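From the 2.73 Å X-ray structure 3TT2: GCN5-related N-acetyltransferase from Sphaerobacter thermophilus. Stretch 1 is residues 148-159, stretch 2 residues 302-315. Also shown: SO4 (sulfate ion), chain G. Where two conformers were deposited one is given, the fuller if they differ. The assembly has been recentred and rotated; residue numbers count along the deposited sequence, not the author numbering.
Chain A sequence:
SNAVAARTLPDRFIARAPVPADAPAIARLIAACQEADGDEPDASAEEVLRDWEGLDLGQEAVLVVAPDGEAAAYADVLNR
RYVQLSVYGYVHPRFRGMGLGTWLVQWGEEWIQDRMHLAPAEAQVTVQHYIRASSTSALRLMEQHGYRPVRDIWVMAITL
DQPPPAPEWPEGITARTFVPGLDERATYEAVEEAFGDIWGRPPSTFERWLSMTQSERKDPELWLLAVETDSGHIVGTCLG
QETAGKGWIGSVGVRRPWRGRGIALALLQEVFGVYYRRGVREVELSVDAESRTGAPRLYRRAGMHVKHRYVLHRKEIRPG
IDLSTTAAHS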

ATOM      1  N   ARG A 148       8.181  -5.510 -16.144  1.00 79.78           N
ATOM      2  CA  ARG A 148       7.901  -4.361 -16.972  1.00 77.19           C
ATOM      3  C   ARG A 148       6.956  -3.379 -16.271  1.00 77.36           C
ATOM      4  O   ARG A 148       6.057  -3.789 -15.519  1.00 76.75           O
ATOM      5  N   PRO A 149       7.170  -2.073 -16.509  1.00 76.03           N
ATOM      6  CA  PRO A 149       6.398  -0.987 -15.895  1.00 70.74           C
ATOM      7  C   PRO A 149       4.945  -1.029 -16.291  1.00 71.21           C
ATOM      8  O   PRO A 149       4.627  -1.096 -17.476  1.00 80.21           O
ATOM      9  N   VAL A 150       4.087  -0.968 -15.282  1.00 67.99           N
ATOM     10  CA  VAL A 150       2.647  -1.142 -15.412  1.00 67.27           C
ATOM     11  C   VAL A 150       1.946   0.175 -15.094  1.00 69.31           C
ATOM     12  O   VAL A 150       1.235   0.730 -15.911  1.00 71.01           O
ATOM     13  N   ARG A 151       2.151   0.651 -13.873  0.54 66.92           N
ATOM     14  CA  ARG A 151       1.470   1.831 -13.380  0.54 65.76           C
ATOM     15  C   ARG A 151       2.354   2.640 -12.416  0.54 64.76           C
ATOM     16  O   ARG A 151       3.306   2.110 -11.833  0.54 62.41           O
ATOM     17  N   ASP A 152       2.032   3.922 -12.251  1.00 64.78           N
ATOM     18  CA  ASP A 152       2.661   4.746 -11.227  1.00 59.74           C
ATOM     19  C   ASP A 152       1.822   4.693  -9.957  1.00 60.79           C
ATOM     20  O   ASP A 152       0.587   4.727 -10.016  1.00 65.15           O
ATOM     21  N   ILE A 153       2.488   4.616  -8.811  1.00 46.37           N
ATOM     22  CA  ILE A 153       1.799   4.725  -7.538  1.00 48.56           C
ATOM     23  C   ILE A 153       2.357   5.935  -6.803  1.00 56.99           C
ATOM     24  O   ILE A 153       3.573   6.037  -6.571  1.00 61.90           O
ATOM     25  N   TRP A 154       1.476   6.861  -6.443  1.00 50.63           N
ATOM     26  CA  TRP A 154       1.918   8.050  -5.754  1.00 51.87           C
ATOM     27  C   TRP A 154       1.524   8.012  -4.291  1.00 58.59           C
ATOM     28  O   TRP A 154       0.357   7.785  -3.953  1.00 67.63           O
ATOM     29  N   VAL A 155       2.502   8.241  -3.423  1.00 49.97           N
ATOM     30  CA  VAL A 155       2.219   8.426  -2.010  1.00 52.14           C
ATOM     31  C   VAL A 155       2.103   9.914  -1.683  1.00 61.14           C
ATOM     32  O   VAL A 155       3.092  10.647  -1.741  1.00 65.24           O
HETATM   33  N   MSE A 156       0.894  10.347  -1.330  1.00 62.66           N
HETATM   34  CA  MSE A 156       0.628  11.744  -0.995  1.00 56.45           C
HETATM   35  C   MSE A 156       0.763  11.901   0.504  1.00 53.05           C
HETATM   36  O   MSE A 156       0.496  10.973   1.257  1.00 49.61           O
ATOM     37  N   ALA A 157       1.241  13.049   0.943  1.00 52.57           N
ATOM     38  CA  ALA A 157       1.382  13.277   2.373  1.00 46.91           C
ATOM     39  C   ALA A 157       0.884  14.670   2.714  1.00 46.54           C
ATOM     40  O   ALA A 157       0.826  15.549   1.847  1.00 43.26           O
ATOM     41  N   ILE A 158       0.462  14.857   3.958  1.00 41.45           N
ATOM     42  CA  ILE A 158       0.120  16.202   4.426  1.00 50.78           C
ATOM     43  C   ILE A 158       0.412  16.371   5.917  1.00 52.22           C
ATOM     44  O   ILE A 158       0.100  15.495   6.718  1.00 58.63           O
ATOM     45  N   THR A 159       0.964  17.521   6.290  1.00 50.73           N
ATOM     46  CA  THR A 159       1.381  17.788   7.659  1.00 43.21           C
ATOM     47  C   THR A 159       0.432  18.822   8.197  1.00 51.95           C
ATOM     48  O   THR A 159       0.341  19.907   7.621  1.00 59.95           O
ATOM     49  N   ALA A 302      -6.306  19.352  -2.188  1.00 47.93           N
ATOM     50  CA  ALA A 302      -6.719  19.088  -0.812  1.00 49.70           C
ATOM     51  C   ALA A 302      -5.605  19.456   0.176  1.00 54.32           C
ATOM     52  O   ALA A 302      -5.739  19.319   1.395  1.00 57.80           O
ATOM     53  N   GLY A 303      -4.509  19.957  -0.371  1.00 52.90           N
ATOM     54  CA  GLY A 303      -3.427  20.459   0.448  1.00 55.66           C
ATOM     55  C   GLY A 303      -2.308  19.454   0.578  1.00 54.20           C
ATOM     56  O   GLY A 303      -1.364  19.637   1.356  1.00 54.76           O
HETATM   57  N   MSE A 304      -2.423  18.369  -0.178  1.00 48.42           N
HETATM   58  CA  MSE A 304      -1.432  17.351  -0.076  1.00 41.18           C
HETATM   59  C   MSE A 304      -0.301  17.653  -1.019  1.00 44.93           C
HETATM   60  O   MSE A 304      -0.386  18.588  -1.804  1.00 48.43           O
ATOM     61  N   HIS A 305       0.741  16.833  -0.941  1.00 42.82           N
ATOM     62  CA  HIS A 305       1.947  17.003  -1.737  1.00 49.44           C
ATOM     63  C   HIS A 305       2.586  15.628  -1.941  1.00 57.33           C
ATOM     64  O   HIS A 305       2.201  14.651  -1.293  1.00 57.20           O
ATOM     65  N   VAL A 306       3.523  15.534  -2.872  1.00 49.06           N
ATOM     66  CA  VAL A 306       4.092  14.239  -3.203  1.00 42.75           C
ATOM     67  C   VAL A 306       5.208  13.835  -2.221  1.00 49.70           C
ATOM     68  O   VAL A 306       6.227  14.502  -2.104  1.00 60.77           O
ATOM     69  N   LYS A 307       5.012  12.715  -1.535  1.00 53.37           N
ATOM     70  CA  LYS A 307       6.053  12.147  -0.694  1.00 58.00           C
ATOM     71  C   LYS A 307       7.012  11.383  -1.596  1.00 67.84           C
ATOM     72  O   LYS A 307       8.132  11.831  -1.845  1.00 72.67           O
ATOM     73  N   HIS A 308       6.579  10.238  -2.110  1.00 68.39           N
ATOM     74  CA  HIS A 308       7.382   9.520  -3.103  0.70 68.07           C
ATOM     75  C   HIS A 308       6.513   8.859  -4.175  1.00 66.28           C
ATOM     76  O   HIS A 308       5.296   8.771  -4.046  1.00 62.97           O
ATOM     77  N   ARG A 309       7.159   8.452  -5.258  1.00 67.09           N
ATOM     78  CA  ARG A 309       6.507   7.865  -6.413  1.00 62.20           C
ATOM     79  C   ARG A 309       7.085   6.480  -6.648  1.00 61.75           C
ATOM     80  O   ARG A 309       8.303   6.310  -6.725  1.00 63.06           O
ATOM     81  N   TYR A 310       6.224   5.484  -6.766  1.00 55.07           N
ATOM     82  CA  TYR A 310       6.716   4.163  -7.095  1.00 57.79           C
ATOM     83  C   TYR A 310       6.236   3.787  -8.487  1.00 57.36           C
ATOM     84  O   TYR A 310       5.177   4.235  -8.929  1.00 59.98           O
ATOM     85  N   VAL A 311       7.033   2.987  -9.182  1.00 53.56           N
ATOM     86  CA  VAL A 311       6.613   2.406 -10.441  1.00 57.08           C
ATOM     87  C   VAL A 311       6.392   0.927 -10.206  1.00 65.46           C
ATOM     88  O   VAL A 311       7.300   0.210  -9.778  1.00 65.41           O
ATOM     89  N   LEU A 312       5.178   0.468 -10.479  1.00 61.00           N
ATOM     90  CA  LEU A 312       4.875  -0.927 -10.286  1.00 55.10           C
ATOM     91  C   LEU A 312       5.418  -1.757 -11.455  1.00 57.61           C
ATOM     92  O   LEU A 312       5.051  -1.563 -12.616  1.00 58.84           O
ATOM     93  N   HIS A 313       6.295  -2.694 -11.123  1.00 61.57           N
ATOM     94  CA  HIS A 313       6.850  -3.600 -12.113  1.00 69.39           C
ATOM     95  C   HIS A 313       6.250  -4.995 -11.992  1.00 77.69           C
ATOM     96  O   HIS A 313       6.181  -5.553 -10.898  1.00 80.46           O
ATOM     97  N   ARG A 314       5.801  -5.538 -13.124  1.00 76.03           N
ATOM     98  CA  ARG A 314       5.121  -6.826 -13.141  1.00 71.33           C
ATOM     99  C   ARG A 314       5.676  -7.785 -14.190  1.00 72.13           C
ATOM    100  O   ARG A 314       6.014  -7.377 -15.297  1.00 76.66           O
ATOM    101  N   LYS A 315       5.758  -9.063 -13.839  1.00 69.29           N
ATOM    102  CA  LYS A 315       6.183 -10.094 -14.781  1.00 73.55           C
ATOM    103  C   LYS A 315       5.196 -11.251 -14.753  1.00 76.67           C
ATOM    104  O   LYS A 315       4.679 -11.594 -13.694  1.00 85.11           O
TER

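Neighbouring antiparallel strands are joined by their backbones, and their side chains, sent alternately to the two faces of the sheet, then pack most readily against partners on the same face that the register brings near, directly or diagonally. Residues 148-159 and 305-315 of this acetyltransferase illustrate the principle, although Val150 (t) and Lys307 (t at every chi) interrupt the alternation and point toward the partner strand, the end of Lys307 leading away. At the centre, Ile153 and Tyr310 exchange two hydrogen bonds, Ile153 N to Tyr310 O and Tyr310 N to Ile153 O, each 2.7 Å.

Apolar packing runs diagonally from this pair. Ile153 (chi1 m, chi2 p) and Tyr310 (chi1 m) share a face with Val155 and Leu312. Ile153 CD1 lies 3.7 Å from Leu312 CB, while Val155, a t rotamer, sets CG2 3.8 Å from Tyr310 CE2, at the edge of the ring, and 3.6 Å from His308 CD2. Further along, two selenomethionines add bulk: Met156 CB is 3.8 Å from Met304 SE, and Met156 SE, in an m, m, m side chain, is 4.0 Å from Val306 CG2. The extended Ile158 (t, t) places CB 3.7 Å from Met304 CG.

Aromatic and charged contacts converge on Arg309, on the face it shares with Asp152 and Trp154. Its first three chi angles are t, and this extended chain lies over the Trp154 indole: Arg309 CD is 3.8 Å from the centroid of the six-membered ring, a CH-pi contact. Val306 CG1 meets the edge of the same indole, 3.7 Å from Trp154 CE3. Beyond the ring, Arg309 NE forms a salt bridge with Asp152 OD2 at 3.5 Å, its hydrogen bond weak. The Arg309 backbone looks elsewhere, its N donating to O3 of a sulfate ion at 3.2 Å.

Toward the other end, His313 (chi1 m) lies with its ring face over Pro149 CA, with NE2 3.3 Å from Pro149 CG, while His313 ND1 donates to Val311 O at 3.2 Å within its own strand. Val150 CG2 packs 3.5 Å from Arg314 CB.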

ATOM      1  CB  ARG A 148       7.260  -4.854 -18.271  1.00 74.89           C
ATOM      2  CG  ARG A 148       8.236  -5.304 -19.427  1.00 95.60           C
ATOM      3  CD  ARG A 148       7.306  -6.106 -20.592  1.00130.12           C
ATOM      4  NE  ARG A 148       8.216  -6.823 -21.539  1.00136.40           N
ATOM      5  CZ  ARG A 148       7.785  -7.351 -22.704  1.00144.13           C
ATOM      6  NH1 ARG A 148       6.432  -7.258 -23.044  1.00147.59           N
ATOM      7  NH2 ARG A 148       8.675  -7.957 -23.602  1.00147.14           N
ATOM      8  CB  PRO A 149       7.052   0.268 -16.463  1.00 73.27           C
ATOM      9  CG  PRO A 149       8.461  -0.151 -16.723  1.00 77.29           C
ATOM     10  CD  PRO A 149       8.331  -1.555 -17.249  1.00 78.79           C
ATOM     11  CB  VAL A 150       2.155  -2.265 -14.482  1.00 64.84           C
ATOM     12  CG1 VAL A 150       0.655  -2.275 -14.410  1.00 68.63           C
ATOM     13  CG2 VAL A 150       2.680  -3.586 -14.959  1.00 70.45           C
ATOM     14  CB  ARG A 151       0.208   1.364 -12.671  0.54 66.84           C
ATOM     15  CG  ARG A 151      -0.928   2.342 -12.652  0.54 67.50           C
ATOM     16  CD  ARG A 151      -2.224   1.611 -12.345  0.54 71.56           C
ATOM     17  NE  ARG A 151      -3.365   2.508 -12.193  0.54 68.64           N
ATOM     18  CZ  ARG A 151      -4.064   2.991 -13.209  0.54 66.89           C
ATOM     19  NH1 ARG A 151      -5.089   3.803 -12.986  0.54 61.20           N
ATOM     20  NH2 ARG A 151      -3.726   2.663 -14.448  0.54 72.47           N
ATOM     21  CB  ASP A 152       2.742   6.205 -11.677  1.00 59.03           C
ATOM     22  CG  ASP A 152       3.853   6.457 -12.669  1.00 75.80           C
ATOM     23  OD1 ASP A 152       4.646   5.528 -12.956  1.00 85.38           O
ATOM     24  OD2 ASP A 152       3.935   7.608 -13.152  1.00 77.45           O
ATOM     25  CB  ILE A 153       1.970   3.484  -6.644  1.00 55.51           C
ATOM     26  CG1 ILE A 153       1.087   2.336  -7.117  1.00 58.32           C
ATOM     27  CG2 ILE A 153       1.528   3.803  -5.242  1.00 52.80           C
ATOM     28  CD1 ILE A 153       1.610   1.585  -8.297  1.00 64.61           C
ATOM     29  CB  TRP A 154       1.309   9.278  -6.395  1.00 54.63           C
ATOM     30  CG  TRP A 154       1.619   9.450  -7.834  1.00 59.72           C
ATOM     31  CD1 TRP A 154       0.946   8.912  -8.879  1.00 55.99           C
ATOM     32  CD2 TRP A 154       2.669  10.244  -8.397  1.00 62.36           C
ATOM     33  NE1 TRP A 154       1.504   9.316 -10.063  1.00 62.32           N
ATOM     34  CE2 TRP A 154       2.565  10.135  -9.799  1.00 61.79           C
ATOM     35  CE3 TRP A 154       3.688  11.032  -7.852  1.00 52.96           C
ATOM     36  CZ2 TRP A 154       3.438  10.778 -10.666  1.00 63.72           C
ATOM     37  CZ3 TRP A 154       4.555  11.673  -8.717  1.00 60.07           C
ATOM     38  CH2 TRP A 154       4.424  11.543 -10.109  1.00 67.11           C
ATOM     39  CB  VAL A 155       3.310   7.816  -1.147  1.00 50.99           C
ATOM     40  CG1 VAL A 155       2.863   7.790   0.281  1.00 48.77           C
ATOM     41  CG2 VAL A 155       3.613   6.400  -1.633  1.00 55.82           C
HETATM   42  CB  MSE A 156      -0.766  12.170  -1.462  1.00 43.42           C
HETATM   43  CG  MSE A 156      -1.020  11.892  -2.924  1.00 48.02           C
HETATM   44 SE   MSE A 156       0.228  12.716  -4.230  0.86 59.18          SE
HETATM   45  CE  MSE A 156      -0.206  14.618  -4.004  1.00 45.77           C
ATOM     46  CB  ALA A 157       2.793  13.119   2.756  1.00 41.37           C
ATOM     47  CB  ILE A 158      -1.356  16.580   4.123  1.00 40.53           C
ATOM     48  CG1 ILE A 158      -1.579  18.066   4.401  1.00 46.79           C
ATOM     49  CG2 ILE A 158      -2.324  15.695   4.902  1.00 37.74           C
ATOM     50  CD1 ILE A 158      -3.001  18.549   4.233  1.00 36.23           C
ATOM     51  CB  THR A 159       2.751  18.414   7.651  1.00 47.72           C
ATOM     52  OG1 THR A 159       3.724  17.416   7.357  1.00 56.91           O
ATOM     53  CG2 THR A 159       3.084  19.007   8.982  1.00 55.98           C
ATOM     54  CB  ALA A 302      -7.180  17.653  -0.632  1.00 36.77           C
HETATM   55  CB  MSE A 304      -2.063  16.022  -0.377  1.00 37.68           C
HETATM   56  CG  MSE A 304      -2.586  15.327   0.848  1.00 53.40           C
HETATM   57 SE   MSE A 304      -3.671  13.804   0.377  0.90 46.51          SE
HETATM   58  CE  MSE A 304      -5.016  14.814  -0.560  1.00142.83           C
ATOM     59  CB  HIS A 305       2.913  17.960  -1.066  1.00 54.63           C
ATOM     60  CG  HIS A 305       3.600  17.375   0.125  1.00 62.67           C
ATOM     61  ND1 HIS A 305       3.041  17.384   1.386  1.00 61.65           N
ATOM     62  CD2 HIS A 305       4.794  16.745   0.244  1.00 57.21           C
ATOM     63  CE1 HIS A 305       3.862  16.788   2.230  1.00 54.82           C
ATOM     64  NE2 HIS A 305       4.930  16.390   1.562  1.00 55.19           N
ATOM     65  CB  VAL A 306       4.613  14.240  -4.666  1.00 57.30           C
ATOM     66  CG1 VAL A 306       5.226  12.919  -5.045  1.00 47.37           C
ATOM     67  CG2 VAL A 306       3.490  14.546  -5.619  1.00 40.99           C
ATOM     68  CB  LYS A 307       5.468  11.225   0.383  1.00 56.96           C
ATOM     69  CG  LYS A 307       6.482  10.758   1.364  1.00 62.30           C
ATOM     70  CD  LYS A 307       5.845  10.030   2.517  1.00 73.05           C
ATOM     71  CE  LYS A 307       6.870   9.729   3.605  1.00 79.11           C
ATOM     72  NZ  LYS A 307       6.466   8.533   4.425  1.00 80.44           N
ATOM     73  CB  HIS A 308       8.418   8.553  -2.496  0.70 68.14           C
ATOM     74  CG  HIS A 308       8.018   7.945  -1.188  0.70 71.87           C
ATOM     75  ND1 HIS A 308       8.740   8.158  -0.032  0.70 77.18           N
ATOM     76  CD2 HIS A 308       7.022   7.093  -0.861  0.70 77.23           C
ATOM     77  CE1 HIS A 308       8.173   7.498   0.961  0.70 81.51           C
ATOM     78  NE2 HIS A 308       7.141   6.826   0.485  0.70 81.76           N
ATOM     79  CB  ARG A 309       6.799   8.725  -7.639  1.00 63.18           C
ATOM     80  CG  ARG A 309       6.400   8.098  -8.977  1.00 64.36           C
ATOM     81  CD  ARG A 309       6.799   9.024 -10.092  1.00 68.22           C
ATOM     82  NE  ARG A 309       6.827   8.405 -11.408  1.00 76.33           N
ATOM     83  CZ  ARG A 309       7.858   8.511 -12.238  1.00 86.73           C
ATOM     84  NH1 ARG A 309       8.936   9.191 -11.860  1.00 85.71           N
ATOM     85  NH2 ARG A 309       7.814   7.935 -13.437  1.00 96.66           N
ATOM     86  CB  TYR A 310       6.234   3.117  -6.086  1.00 55.54           C
ATOM     87  CG  TYR A 310       6.769   3.262  -4.685  1.00 59.04           C
ATOM     88  CD1 TYR A 310       7.836   2.490  -4.237  1.00 70.49           C
ATOM     89  CD2 TYR A 310       6.195   4.142  -3.799  1.00 61.27           C
ATOM     90  CE1 TYR A 310       8.315   2.606  -2.940  1.00 68.35           C
ATOM     91  CE2 TYR A 310       6.670   4.273  -2.513  1.00 67.01           C
ATOM     92  CZ  TYR A 310       7.727   3.505  -2.086  1.00 71.13           C
ATOM     93  OH  TYR A 310       8.179   3.648  -0.792  1.00 83.55           O
ATOM     94  CB  VAL A 311       7.656   2.574 -11.544  1.00 59.23           C
ATOM     95  CG1 VAL A 311       7.151   1.940 -12.852  1.00 65.63           C
ATOM     96  CG2 VAL A 311       7.956   4.026 -11.749  1.00 56.87           C
ATOM     97  CB  LEU A 312       3.374  -1.109 -10.113  1.00 53.74           C
ATOM     98  CG  LEU A 312       2.799  -2.524 -10.106  1.00 59.66           C
ATOM     99  CD1 LEU A 312       3.634  -3.449  -9.263  1.00 65.68           C
ATOM    100  CD2 LEU A 312       1.402  -2.472  -9.555  1.00 58.28           C
ATOM    101  CB  HIS A 313       8.368  -3.623 -12.015  1.00 65.98           C
ATOM    102  CG  HIS A 313       9.013  -2.441 -12.665  1.00 72.63           C
ATOM    103  ND1 HIS A 313       9.046  -1.195 -12.074  1.00 73.69           N
ATOM    104  CD2 HIS A 313       9.613  -2.303 -13.871  1.00 76.02           C
ATOM    105  CE1 HIS A 313       9.660  -0.348 -12.881  1.00 74.71           C
ATOM    106  NE2 HIS A 313      10.007  -0.992 -13.982  1.00 75.77           N
ATOM    107  CB  ARG A 314       3.638  -6.616 -13.401  1.00 66.21           C
ATOM    108  CG  ARG A 314       2.820  -7.862 -13.233  1.00 66.21           C
ATOM    109  CD  ARG A 314       1.358  -7.549 -13.381  1.00 67.18           C
ATOM    110  NE  ARG A 314       0.845  -6.695 -12.308  1.00 63.30           N
ATOM    111  CZ  ARG A 314      -0.199  -5.884 -12.463  1.00 62.18           C
ATOM    112  NH1 ARG A 314      -0.794  -5.829 -13.653  1.00 60.04           N
ATOM    113  NH2 ARG A 314      -0.644  -5.127 -11.456  1.00 56.79           N
ATOM    114  CB  LYS A 315       7.574 -10.602 -14.411  1.00 71.89           C
ATOM    115  CG  LYS A 315       8.165 -11.612 -15.372  1.00 67.79           C
ATOM    116  CD  LYS A 315       9.340 -12.293 -14.714  1.00 68.62           C
ATOM    117  CE  LYS A 315      10.147 -13.111 -15.692  1.00 76.27           C
ATOM    118  NZ  LYS A 315      11.391 -13.620 -15.034  1.00 79.06           N
TER
HETATM  119  S   SO4 G 336      10.589  10.123  -6.259  1.00153.75           S
HETATM  120  O1  SO4 G 336       9.534  10.667  -7.118  1.00152.70           O
HETATM  121  O2  SO4 G 336      10.693  10.921  -5.034  1.00154.52           O
HETATM  122  O3  SO4 G 336      10.276   8.741  -5.908  1.00152.52           O
HETATM  123  O4  SO4 G 336      11.860  10.152  -6.981  1.00153.22           O